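Local structure of putative glycoside hydrolase (Parabacteroides distasonis ATCC 8503, 3GYC) at residues G181-M192 / Y210-Y220. The protein probably hydrolyses glycosidic bonds in carbohydrates, as a putative glycoside hydrolase with a cellulase-like domain. Numbering follows the deposited sequence.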
ATOM      1  N   GLY A 181      -3.534   9.831 -11.135  1.00 37.64           N
ATOM      2  CA  GLY A 181      -4.696   9.105 -10.645  1.00 35.69           C
ATOM      3  C   GLY A 181      -5.767   8.629 -11.609  1.00 33.25           C
ATOM      4  O   GLY A 181      -6.651   7.886 -11.175  1.00 32.30           O
ATOM      5  N   ASN A 182      -5.708   9.008 -12.892  1.00 30.31           N
ATOM      6  CA  ASN A 182      -6.750   8.581 -13.855  1.00 28.21           C
ATOM      7  C   ASN A 182      -6.524   7.206 -14.479  1.00 25.21           C
ATOM      8  O   ASN A 182      -6.422   7.044 -15.702  1.00 23.70           O
ATOM      9  CB  ASN A 182      -6.933   9.629 -14.926  1.00 29.00           C
ATOM     10  CG  ASN A 182      -7.295  10.945 -14.345  1.00 29.90           C
ATOM     11  OD1 ASN A 182      -7.719  11.018 -13.196  1.00 30.93           O
ATOM     12  ND2 ASN A 182      -7.101  11.999 -15.102  1.00 30.68           N
ATOM     13  N   TRP A 183      -6.539   6.206 -13.612  1.00 21.97           N
ATOM     14  CA  TRP A 183      -6.280   4.825 -14.002  1.00 19.99           C
ATOM     15  C   TRP A 183      -7.289   4.291 -14.999  1.00 18.72           C
ATOM     16  O   TRP A 183      -6.980   3.394 -15.759  1.00 17.38           O
ATOM     17  CB  TRP A 183      -6.270   3.925 -12.773  1.00 19.94           C
ATOM     18  CG  TRP A 183      -7.594   3.816 -12.048  1.00 19.37           C
ATOM     19  CD1 TRP A 183      -7.988   4.527 -10.961  1.00 19.17           C
ATOM     20  CD2 TRP A 183      -8.686   2.943 -12.373  1.00 18.63           C
ATOM     21  NE1 TRP A 183      -9.246   4.140 -10.572  1.00 19.19           N
ATOM     22  CE2 TRP A 183      -9.700   3.176 -11.432  1.00 18.26           C
ATOM     23  CE3 TRP A 183      -8.888   1.975 -13.354  1.00 18.38           C
ATOM     24  CZ2 TRP A 183     -10.894   2.477 -11.437  1.00 18.59           C
ATOM     25  CZ3 TRP A 183     -10.076   1.285 -13.364  1.00 17.99           C
ATOM     26  CH2 TRP A 183     -11.070   1.539 -12.412  1.00 17.82           C
ATOM     27  N   TYR A 184      -8.482   4.867 -14.988  1.00 18.90           N
ATOM     28  CA  TYR A 184      -9.593   4.409 -15.838  1.00 19.80           C
ATOM     29  C   TYR A 184      -9.554   4.887 -17.284  1.00 19.62           C
ATOM     30  O   TYR A 184     -10.382   4.428 -18.070  1.00 18.73           O
ATOM     31  CB  TYR A 184     -10.932   4.815 -15.217  1.00 20.41           C
ATOM     32  CG  TYR A 184     -11.037   6.309 -14.923  1.00 21.02           C
ATOM     33  CD1 TYR A 184     -11.465   7.217 -15.887  1.00 21.62           C
ATOM     34  CD2 TYR A 184     -10.690   6.797 -13.674  1.00 21.75           C
ATOM     35  CE1 TYR A 184     -11.540   8.567 -15.592  1.00 22.42           C
ATOM     36  CE2 TYR A 184     -10.772   8.110 -13.374  1.00 22.55           C
ATOM     37  CZ  TYR A 184     -11.189   8.993 -14.317  1.00 22.84           C
ATOM     38  OH  TYR A 184     -11.242  10.296 -13.939  1.00 25.52           O
ATOM     39  N   LYS A 185      -8.635   5.798 -17.638  1.00 19.66           N
ATOM     40  CA  LYS A 185      -8.524   6.276 -19.029  1.00 20.09           C
ATOM     41  C   LYS A 185      -8.039   5.125 -19.925  1.00 19.44           C
ATOM     42  O   LYS A 185      -7.332   4.228 -19.454  1.00 19.75           O
ATOM     43  CB  LYS A 185      -7.635   7.531 -19.148  1.00 20.75           C
ATOM     44  CG  LYS A 185      -8.268   8.813 -18.567  1.00 21.28           C
ATOM     45  CD  LYS A 185      -7.521  10.092 -18.973  1.00 21.10           C
ATOM     46  N   GLU A 186      -8.427   5.151 -21.198  1.00 18.07           N
ATOM     47  CA  GLU A 186      -8.153   4.042 -22.124  1.00 18.00           C
ATOM     48  C   GLU A 186      -6.693   3.599 -22.229  1.00 17.54           C
ATOM     49  O   GLU A 186      -6.424   2.405 -22.339  1.00 16.13           O
ATOM     50  CB  GLU A 186      -8.727   4.328 -23.539  1.00 16.41           C
ATOM     51  N   GLU A 187      -5.761   4.544 -22.236  1.00 18.04           N
ATOM     52  CA  GLU A 187      -4.336   4.203 -22.356  1.00 19.70           C
ATOM     53  C   GLU A 187      -3.868   3.406 -21.148  1.00 18.63           C
ATOM     54  O   GLU A 187      -3.029   2.510 -21.273  1.00 19.49           O
ATOM     55  CB  GLU A 187      -3.449   5.447 -22.467  1.00 22.30           C
ATOM     56  CG  GLU A 187      -3.792   6.419 -23.600  1.00 24.86           C
ATOM     57  CD  GLU A 187      -4.906   7.382 -23.236  1.00 26.94           C
ATOM     58  OE1 GLU A 187      -6.017   6.901 -22.905  1.00 27.90           O
ATOM     59  OE2 GLU A 187      -4.669   8.620 -23.310  1.00 29.24           O
ATOM     60  N   SER A 188      -4.402   3.753 -19.980  1.00 17.34           N
ATOM     61  CA  SER A 188      -4.056   3.072 -18.733  1.00 17.26           C
ATOM     62  C   SER A 188      -4.616   1.658 -18.710  1.00 16.83           C
ATOM     63  O   SER A 188      -3.881   0.688 -18.457  1.00 16.54           O
ATOM     64  CB  SER A 188      -4.553   3.884 -17.530  1.00 16.94           C
ATOM     65  OG  SER A 188      -4.497   3.139 -16.330  1.00 16.43           O
ATOM     66  N   LEU A 189      -5.914   1.547 -18.982  1.00 16.67           N
ATOM     67  CA  LEU A 189      -6.587   0.255 -19.028  1.00 16.03           C
ATOM     68  C   LEU A 189      -5.885  -0.719 -19.965  1.00 15.25           C
ATOM     69  O   LEU A 189      -5.710  -1.888 -19.616  1.00 14.65           O
ATOM     70  CB  LEU A 189      -8.051   0.408 -19.470  1.00 16.78           C
ATOM     71  CG  LEU A 189      -8.954   1.181 -18.511  1.00 17.00           C
ATOM     72  CD1 LEU A 189     -10.310   1.348 -19.149  1.00 18.51           C
ATOM     73  CD2 LEU A 189      -9.047   0.504 -17.141  1.00 16.67           C
ATOM     74  N   ARG A 190      -5.463  -0.229 -21.128  1.00 14.58           N
ATOM     75  CA  ARG A 190      -4.811  -1.063 -22.135  1.00 14.92           C
ATOM     76  C   ARG A 190      -3.455  -1.560 -21.671  1.00 14.61           C
ATOM     77  O   ARG A 190      -3.091  -2.708 -21.887  1.00 14.60           O
ATOM     78  CB  ARG A 190      -4.647  -0.297 -23.450  1.00 14.87           C
ATOM     79  CG  ARG A 190      -4.226  -1.177 -24.617  1.00 15.78           C
ATOM     80  N   TRP A 191      -2.684  -0.670 -21.082  1.00 14.63           N
ATOM     81  CA  TRP A 191      -1.390  -1.012 -20.530  1.00 14.92           C
ATOM     82  C   TRP A 191      -1.533  -2.085 -19.460  1.00 14.68           C
ATOM     83  O   TRP A 191      -0.840  -3.102 -19.482  1.00 15.81           O
ATOM     84  CB  TRP A 191      -0.775   0.241 -19.897  1.00 15.10           C
ATOM     85  CG  TRP A 191       0.493   0.004 -19.178  1.00 14.97           C
ATOM     86  CD1 TRP A 191       0.656  -0.678 -18.020  1.00 15.24           C
ATOM     87  CD2 TRP A 191       1.783   0.498 -19.539  1.00 14.59           C
ATOM     88  NE1 TRP A 191       1.962  -0.675 -17.652  1.00 15.18           N
ATOM     89  CE2 TRP A 191       2.684   0.041 -18.568  1.00 14.97           C
ATOM     90  CE3 TRP A 191       2.264   1.274 -20.599  1.00 15.37           C
ATOM     91  CZ2 TRP A 191       4.047   0.358 -18.595  1.00 15.23           C
ATOM     92  CZ3 TRP A 191       3.624   1.583 -20.641  1.00 15.73           C
ATOM     93  CH2 TRP A 191       4.500   1.119 -19.647  1.00 15.89           C
HETATM   94  N   MSE A 192      -2.386  -1.820 -18.478  1.00 14.22           N
HETATM   95  CA  MSE A 192      -2.598  -2.755 -17.388  1.00 14.73           C
HETATM   96  C   MSE A 192      -3.002  -4.116 -17.935  1.00 14.67           C
HETATM   97  O   MSE A 192      -2.401  -5.124 -17.583  1.00 15.33           O
HETATM   98  CB  MSE A 192      -3.654  -2.245 -16.402  1.00 14.35           C
HETATM   99  CG  MSE A 192      -3.209  -1.032 -15.610  1.00 13.63           C
HETATM  100 SE   MSE A 192      -4.407  -0.629 -14.153  0.75 13.15          SE
HETATM  101  CE  MSE A 192      -5.935   0.013 -15.146  1.00 11.42           C
ATOM    102  N   TYR A 210      -3.187  -3.542 -10.006  1.00 13.09           N
ATOM    103  CA  TYR A 210      -2.484  -2.276  -9.877  1.00 13.25           C
ATOM    104  C   TYR A 210      -3.279  -1.536  -8.799  1.00 14.08           C
ATOM    105  O   TYR A 210      -4.522  -1.628  -8.783  1.00 15.51           O
ATOM    106  CB  TYR A 210      -2.486  -1.453 -11.139  1.00 12.58           C
ATOM    107  CG  TYR A 210      -1.530  -1.842 -12.250  1.00 12.56           C
ATOM    108  CD1 TYR A 210      -1.707  -2.992 -12.987  1.00 13.05           C
ATOM    109  CD2 TYR A 210      -0.505  -0.975 -12.638  1.00 13.28           C
ATOM    110  CE1 TYR A 210      -0.862  -3.310 -14.069  1.00 13.81           C
ATOM    111  CE2 TYR A 210       0.335  -1.279 -13.697  1.00 13.32           C
ATOM    112  CZ  TYR A 210       0.152  -2.437 -14.412  1.00 13.67           C
ATOM    113  OH  TYR A 210       0.987  -2.732 -15.451  1.00 13.06           O
ATOM    114  N   SER A 211      -2.599  -0.835  -7.884  1.00 13.50           N
ATOM    115  CA  SER A 211      -3.287  -0.138  -6.795  1.00 14.64           C
ATOM    116  C   SER A 211      -3.569   1.321  -7.154  1.00 15.87           C
ATOM    117  O   SER A 211      -2.786   1.966  -7.838  1.00 16.09           O
ATOM    118  CB  SER A 211      -2.509  -0.222  -5.483  1.00 14.92           C
ATOM    119  OG  SER A 211      -1.229   0.375  -5.550  1.00 13.91           O
ATOM    120  N   PHE A 212      -4.705   1.805  -6.665  1.00 17.31           N
ATOM    121  CA  PHE A 212      -5.208   3.118  -6.966  1.00 17.46           C
ATOM    122  C   PHE A 212      -5.564   3.984  -5.739  1.00 18.45           C
ATOM    123  O   PHE A 212      -5.872   3.465  -4.661  1.00 17.27           O
ATOM    124  CB  PHE A 212      -6.473   2.979  -7.801  1.00 17.92           C
ATOM    125  CG  PHE A 212      -6.349   2.065  -9.007  1.00 17.98           C
ATOM    126  CD1 PHE A 212      -5.243   2.099  -9.836  1.00 17.23           C
ATOM    127  CD2 PHE A 212      -7.417   1.248  -9.362  1.00 18.65           C
ATOM    128  CE1 PHE A 212      -5.156   1.284 -10.931  1.00 16.61           C
ATOM    129  CE2 PHE A 212      -7.351   0.437 -10.472  1.00 17.94           C
ATOM    130  CZ  PHE A 212      -6.213   0.456 -11.261  1.00 17.78           C
ATOM    131  N   ASP A 213      -5.487   5.313  -5.916  1.00 19.00           N
ATOM    132  CA  ASP A 213      -5.917   6.266  -4.897  1.00 20.58           C
ATOM    133  C   ASP A 213      -7.010   7.237  -5.414  1.00 22.00           C
ATOM    134  O   ASP A 213      -7.502   8.063  -4.641  1.00 22.68           O
ATOM    135  CB  ASP A 213      -4.740   7.072  -4.342  1.00 21.67           C
ATOM    136  CG  ASP A 213      -4.030   7.915  -5.430  1.00 23.48           C
ATOM    137  OD1 ASP A 213      -4.297   7.732  -6.644  1.00 22.44           O
ATOM    138  OD2 ASP A 213      -3.190   8.766  -5.059  1.00 26.54           O
ATOM    139  N   HIS A 214      -7.394   7.138  -6.690  1.00 22.31           N
ATOM    140  CA  HIS A 214      -8.437   8.005  -7.243  1.00 22.51           C
ATOM    141  C   HIS A 214      -9.720   7.857  -6.413  1.00 22.22           C
ATOM    142  O   HIS A 214     -10.198   6.730  -6.169  1.00 22.19           O
ATOM    143  CB  HIS A 214      -8.702   7.644  -8.692  1.00 22.72           C
ATOM    144  CG  HIS A 214      -9.427   8.711  -9.429  1.00 22.80           C
ATOM    145  ND1 HIS A 214     -10.798   8.756  -9.508  1.00 23.54           N
ATOM    146  CD2 HIS A 214      -8.974   9.795 -10.091  1.00 22.50           C
ATOM    147  CE1 HIS A 214     -11.161   9.822 -10.196  1.00 23.34           C
ATOM    148  NE2 HIS A 214     -10.071  10.467 -10.564  1.00 23.13           N
ATOM    149  N   GLY A 215     -10.279   8.990  -5.995  1.00 20.82           N
ATOM    150  CA  GLY A 215     -11.416   9.014  -5.062  1.00 21.25           C
ATOM    151  C   GLY A 215     -12.779   8.568  -5.559  1.00 21.60           C
ATOM    152  O   GLY A 215     -13.670   8.219  -4.762  1.00 22.74           O
ATOM    153  N   ASP A 216     -12.946   8.568  -6.874  1.00 20.78           N
ATOM    154  CA  ASP A 216     -14.205   8.188  -7.492  1.00 19.32           C
ATOM    155  C   ASP A 216     -14.234   6.687  -7.700  1.00 18.22           C
ATOM    156  O   ASP A 216     -13.977   6.188  -8.784  1.00 17.43           O
ATOM    157  CB  ASP A 216     -14.352   8.919  -8.811  1.00 19.26           C
ATOM    158  CG  ASP A 216     -15.681   8.672  -9.464  1.00 19.18           C
ATOM    159  OD1 ASP A 216     -16.523   7.843  -8.971  1.00 17.77           O
ATOM    160  OD2 ASP A 216     -15.833   9.304 -10.509  1.00 19.55           O
ATOM    161  N   VAL A 217     -14.587   5.974  -6.648  1.00 17.58           N
ATOM    162  CA  VAL A 217     -14.571   4.518  -6.679  1.00 17.47           C
ATOM    163  C   VAL A 217     -15.618   3.899  -7.602  1.00 18.32           C
ATOM    164  O   VAL A 217     -15.505   2.725  -7.963  1.00 18.77           O
ATOM    165  CB  VAL A 217     -14.636   3.956  -5.267  1.00 16.27           C
ATOM    166  CG1 VAL A 217     -13.380   4.398  -4.514  1.00 14.24           C
ATOM    167  CG2 VAL A 217     -15.913   4.422  -4.563  1.00 14.61           C
ATOM    168  N   LYS A 218     -16.608   4.687  -8.031  1.00 17.87           N
ATOM    169  CA  LYS A 218     -17.589   4.196  -8.983  1.00 18.70           C
ATOM    170  C   LYS A 218     -16.976   3.881 -10.354  1.00 18.39           C
ATOM    171  O   LYS A 218     -17.614   3.201 -11.130  1.00 16.21           O
ATOM    172  CB  LYS A 218     -18.744   5.190  -9.177  1.00 19.72           C
ATOM    173  CG  LYS A 218     -19.540   5.466  -7.916  1.00 20.95           C
ATOM    174  N   LYS A 219     -15.757   4.351 -10.662  1.00 18.41           N
ATOM    175  CA  LYS A 219     -15.154   4.036 -11.981  1.00 19.04           C
ATOM    176  C   LYS A 219     -14.920   2.551 -12.139  1.00 18.86           C
ATOM    177  O   LYS A 219     -14.880   2.041 -13.256  1.00 19.33           O
ATOM    178  CB  LYS A 219     -13.794   4.677 -12.204  1.00 19.84           C
ATOM    179  CG  LYS A 219     -13.656   6.079 -11.820  1.00 20.48           C
ATOM    180  CD  LYS A 219     -14.735   6.937 -12.300  1.00 19.97           C
ATOM    181  CE  LYS A 219     -14.806   7.031 -13.800  1.00 20.47           C
ATOM    182  NZ  LYS A 219     -15.579   8.251 -14.103  1.00 17.00           N
ATOM    183  N   TYR A 220     -14.676   1.866 -11.030  1.00 17.71           N
ATOM    184  CA  TYR A 220     -14.523   0.428 -11.112  1.00 18.30           C
ATOM    185  C   TYR A 220     -15.756  -0.165 -11.825  1.00 19.89           C
ATOM    186  O   TYR A 220     -15.616  -1.107 -12.578  1.00 19.63           O
ATOM    187  CB  TYR A 220     -14.337  -0.206  -9.743  1.00 17.35           C
ATOM    188  CG  TYR A 220     -13.001  -0.008  -9.056  1.00 15.59           C
ATOM    189  CD1 TYR A 220     -11.920  -0.852  -9.330  1.00 15.66           C
ATOM    190  CD2 TYR A 220     -12.856   0.911  -8.039  1.00 14.78           C
ATOM    191  CE1 TYR A 220     -10.736  -0.724  -8.678  1.00 14.88           C
ATOM    192  CE2 TYR A 220     -11.650   1.051  -7.363  1.00 14.30           C
ATOM    193  CZ  TYR A 220     -10.594   0.226  -7.681  1.00 14.84           C
ATOM    194  OH  TYR A 220      -9.384   0.320  -7.002  1.00 15.85           O
TER
HETATM  195  O   HOH W   1     -11.241   5.335  -8.291  1.00 23.79           O
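W183 lays its indole flat on the ring of F212. The five-membered ring and the phenyl ring stack face to face, centroids 3.6 Å apart and planes only 3° from parallel. W183 CG sits between backbone N and carbonyl carbon (chi1 65°), which swings the indole over F212. W183 CB adds a CH-pi contact to the same phenyl face, 3.4 Å from F212 CE1. The far end of the indole reaches Y220, where W183 CH2 lies 4.0 Å from Y220 CD1. W183 NE1 donates to a water at 3.3 Å, and that water donates to H214 O and, weakly, to D216 O. With an alanine here, F212 would probably lose the ring stacked on its face and the water its indole donor. Y184 points its ring edge at the face of H214. Over one face of Y184 folds K219, bent at chi2 and chi3, with CE above the ring centre and NZ 4.5 Å from the centroid in a cation-pi contact. E222 forms a salt bridge with K219 NZ. M192, a selenomethionine, has CG over the face of Y210, 3.6 Å from Y210 CD1, and turns SE to the edge of F212. W191 NE1 gives Y210 OH a weak bond; the stronger partner of that hydroxyl is S195 OG. The aromatic cluster of W183, F212 and Y220 joins the segment leading into helix 186-200 to the loop after strand 208-209 and helix 219-222, beside the eight parallel strands of a beta/alpha (TIM) barrel.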